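Local coordinates for DNA-binding protein HU (Anabaena sp., PDB 1P71), which binds, bends and wraps DNA as a homodimeric histone-like protein, stabilising it against denaturation, and is essential for heterocyst differentiation, at residues 8-13 and 19-24. Residues are numbered along the deposited sequence; the frame is centred on the assembly and turned at random.
Sequences DAVAEK and KQADAV
The N-terminal alpha-helical hairpin of HU, helix 3-14 followed after a short turn by the long helix 18-37, is joined here near the turn, where Val-10 and Ala-11 of the first helix receive Ala-21 of the second. The methyl of Ala-21 carries the whole contact, since its CB points at helix 3-14 and reaches both neighbours. It meets the side chain of Val-10, with CG1 of Val-10 3.9 Å from CB of Ala-21. CG1 is the branch set anti to the backbone N of Val-10 (chi1 172°), which brings it to Ala-21, while the CG2 branch, beside the backbone N, stays farther from that methyl. Next to this, the same methyl rests on the backbone: CB of Ala-21 is 3.9 Å from N of Ala-11, and the two alanine methyls, CB of Ala-11 and CB of Ala-21, are 4.1 Å apart. With only small side chains between them, the helices come close, and CA of Ala-11 and CA of Ala-21 are separated by 5.3 Å. The joint is purely van der Waals, and just 95 Å² of surface is buried between 8-13 and 19-24. Ala-21 also packs on Val-7, one helical turn before Ala-11, so the methyl sits among side chains of successive turns. Val-10 meanwhile touches Val-24 of the second subunit, which ties this intrachain seam to the dimer core. The DNA lies far off, its nearest atom about 25 Å away. A close helix pair of this kind, packed against its counterpart from the partner chain, is characteristic of the alpha-helical dimerisation body of the HU/IHF fold, from which the beta arms extend to the DNA.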
ATOM      1  N   ASP C   8     -17.320  -6.965  -2.329  1.00 31.72           N
ATOM      2  CA  ASP C   8     -18.676  -6.846  -1.782  1.00 32.29           C
ATOM      3  C   ASP C   8     -19.033  -5.413  -1.423  1.00 32.39           C
ATOM      4  O   ASP C   8     -20.052  -4.887  -1.864  1.00 32.18           O
ATOM      5  CB  ASP C   8     -18.806  -7.694  -0.516  1.00 32.46           C
ATOM      6  CG  ASP C   8     -18.975  -9.168  -0.805  1.00 33.76           C
ATOM      7  OD1 ASP C   8     -19.103  -9.555  -1.994  1.00 34.91           O
ATOM      8  OD2 ASP C   8     -18.991 -10.020   0.113  1.00 35.12           O
ATOM      9  N   ALA C   9     -18.179  -4.799  -0.612  1.00 32.79           N
ATOM     10  CA  ALA C   9     -18.349  -3.419  -0.163  1.00 33.17           C
ATOM     11  C   ALA C   9     -18.269  -2.425  -1.320  1.00 33.16           C
ATOM     12  O   ALA C   9     -19.032  -1.447  -1.360  1.00 33.18           O
ATOM     13  CB  ALA C   9     -17.296  -3.081   0.904  1.00 33.21           C
ATOM     14  N   VAL C  10     -17.350  -2.692  -2.258  1.00 32.95           N
ATOM     15  CA  VAL C  10     -17.136  -1.816  -3.413  1.00 32.83           C
ATOM     16  C   VAL C  10     -18.325  -1.865  -4.378  1.00 33.22           C
ATOM     17  O   VAL C  10     -18.889  -0.826  -4.755  1.00 33.24           O
ATOM     18  CB  VAL C  10     -15.829  -2.175  -4.149  1.00 32.70           C
ATOM     19  CG1 VAL C  10     -15.713  -1.406  -5.446  1.00 31.97           C
ATOM     20  CG2 VAL C  10     -14.630  -1.884  -3.256  1.00 32.30           C
ATOM     21  N   ALA C  11     -18.706  -3.081  -4.763  1.00 33.55           N
ATOM     22  CA  ALA C  11     -19.853  -3.294  -5.642  1.00 33.64           C
ATOM     23  C   ALA C  11     -21.056  -2.526  -5.110  1.00 34.06           C
ATOM     24  O   ALA C  11     -21.779  -1.900  -5.867  1.00 33.98           O
ATOM     25  CB  ALA C  11     -20.162  -4.771  -5.744  1.00 33.69           C
ATOM     26  N   GLU C  12     -21.232  -2.558  -3.792  1.00 34.73           N
ATOM     27  CA  GLU C  12     -22.283  -1.811  -3.109  1.00 35.25           C
ATOM     28  C   GLU C  12     -22.091  -0.284  -3.169  1.00 35.56           C
ATOM     29  O   GLU C  12     -23.048   0.454  -3.444  1.00 36.11           O
ATOM     30  CB  GLU C  12     -22.394  -2.277  -1.651  1.00 35.40           C
ATOM     31  N   LYS C  13     -20.868   0.177  -2.903  1.00 35.75           N
ATOM     32  CA  LYS C  13     -20.549   1.612  -2.861  1.00 36.13           C
ATOM     33  C   LYS C  13     -20.534   2.297  -4.223  1.00 36.26           C
ATOM     34  O   LYS C  13     -20.923   3.461  -4.342  1.00 36.98           O
ATOM     35  CB  LYS C  13     -19.193   1.841  -2.190  1.00 36.17           C
ATOM     36  CG  LYS C  13     -19.216   1.741  -0.680  1.00 36.74           C
ATOM     37  N   LYS C  19     -18.884  -9.151  -9.791  1.00 32.29           N
ATOM     38  CA  LYS C  19     -17.900  -9.497 -10.826  1.00 32.59           C
ATOM     39  C   LYS C  19     -17.030  -8.258 -11.242  1.00 32.60           C
ATOM     40  O   LYS C  19     -15.773  -8.321 -11.317  1.00 32.58           O
ATOM     41  CB  LYS C  19     -18.599 -10.135 -12.056  1.00 32.46           C
ATOM     42  N   GLN C  20     -17.706  -7.135 -11.498  1.00 32.93           N
ATOM     43  CA  GLN C  20     -17.082  -5.947 -12.086  1.00 32.24           C
ATOM     44  C   GLN C  20     -16.188  -5.283 -11.089  1.00 32.88           C
ATOM     45  O   GLN C  20     -15.102  -4.798 -11.439  1.00 33.10           O
ATOM     46  CB  GLN C  20     -18.132  -4.933 -12.538  1.00 33.41           C
ATOM     47  CG  GLN C  20     -18.822  -5.278 -13.876  1.00 31.85           C
ATOM     48  CD  GLN C  20     -19.946  -4.282 -14.135  1.00 34.07           C
ATOM     49  OE1 GLN C  20     -20.439  -4.331 -15.441  1.00 34.70           O
ATOM     50  NE2 GLN C  20     -20.393  -3.394 -12.901  1.00 36.31           N
ATOM     51  N   ALA C  21     -16.641  -5.226  -9.829  1.00 31.88           N
ATOM     52  CA  ALA C  21     -15.785  -4.690  -8.792  1.00 31.37           C
ATOM     53  C   ALA C  21     -14.564  -5.584  -8.747  1.00 30.70           C
ATOM     54  O   ALA C  21     -13.412  -5.087  -8.761  1.00 30.26           O
ATOM     55  CB  ALA C  21     -16.464  -4.700  -7.456  1.00 31.17           C
ATOM     56  N   ASP C  22     -14.789  -6.901  -8.759  1.00 30.75           N
ATOM     57  CA  ASP C  22     -13.653  -7.839  -8.783  1.00 30.69           C
ATOM     58  C   ASP C  22     -12.776  -7.667 -10.030  1.00 30.18           C
ATOM     59  O   ASP C  22     -11.550  -7.662  -9.929  1.00 30.11           O
ATOM     60  CB  ASP C  22     -14.124  -9.290  -8.666  1.00 30.93           C
ATOM     61  CG  ASP C  22     -12.994 -10.279  -8.870  1.00 32.17           C
ATOM     62  OD1 ASP C  22     -12.967 -10.960  -9.923  1.00 34.43           O
ATOM     63  OD2 ASP C  22     -12.068 -10.413  -8.041  1.00 33.85           O
ATOM     64  N   ALA C  23     -13.413  -7.531 -11.191  1.00 30.18           N
ATOM     65  CA  ALA C  23     -12.712  -7.317 -12.452  1.00 30.19           C
ATOM     66  C   ALA C  23     -11.835  -6.060 -12.400  1.00 30.49           C
ATOM     67  O   ALA C  23     -10.625  -6.112 -12.670  1.00 30.70           O
ATOM     68  CB  ALA C  23     -13.719  -7.236 -13.607  1.00 30.24           C
ATOM     69  N   VAL C  24     -12.447  -4.934 -12.032  1.00 30.85           N
ATOM     70  CA  VAL C  24     -11.730  -3.664 -11.991  1.00 31.16           C
ATOM     71  C   VAL C  24     -10.668  -3.654 -10.873  1.00 31.08           C
ATOM     72  O   VAL C  24      -9.550  -3.170 -11.067  1.00 30.41           O
ATOM     73  CB  VAL C  24     -12.714  -2.462 -11.857  1.00 31.16           C
ATOM     74  CG1 VAL C  24     -11.955  -1.139 -11.690  1.00 32.51           C
ATOM     75  CG2 VAL C  24     -13.660  -2.395 -13.050  1.00 31.29           C
TER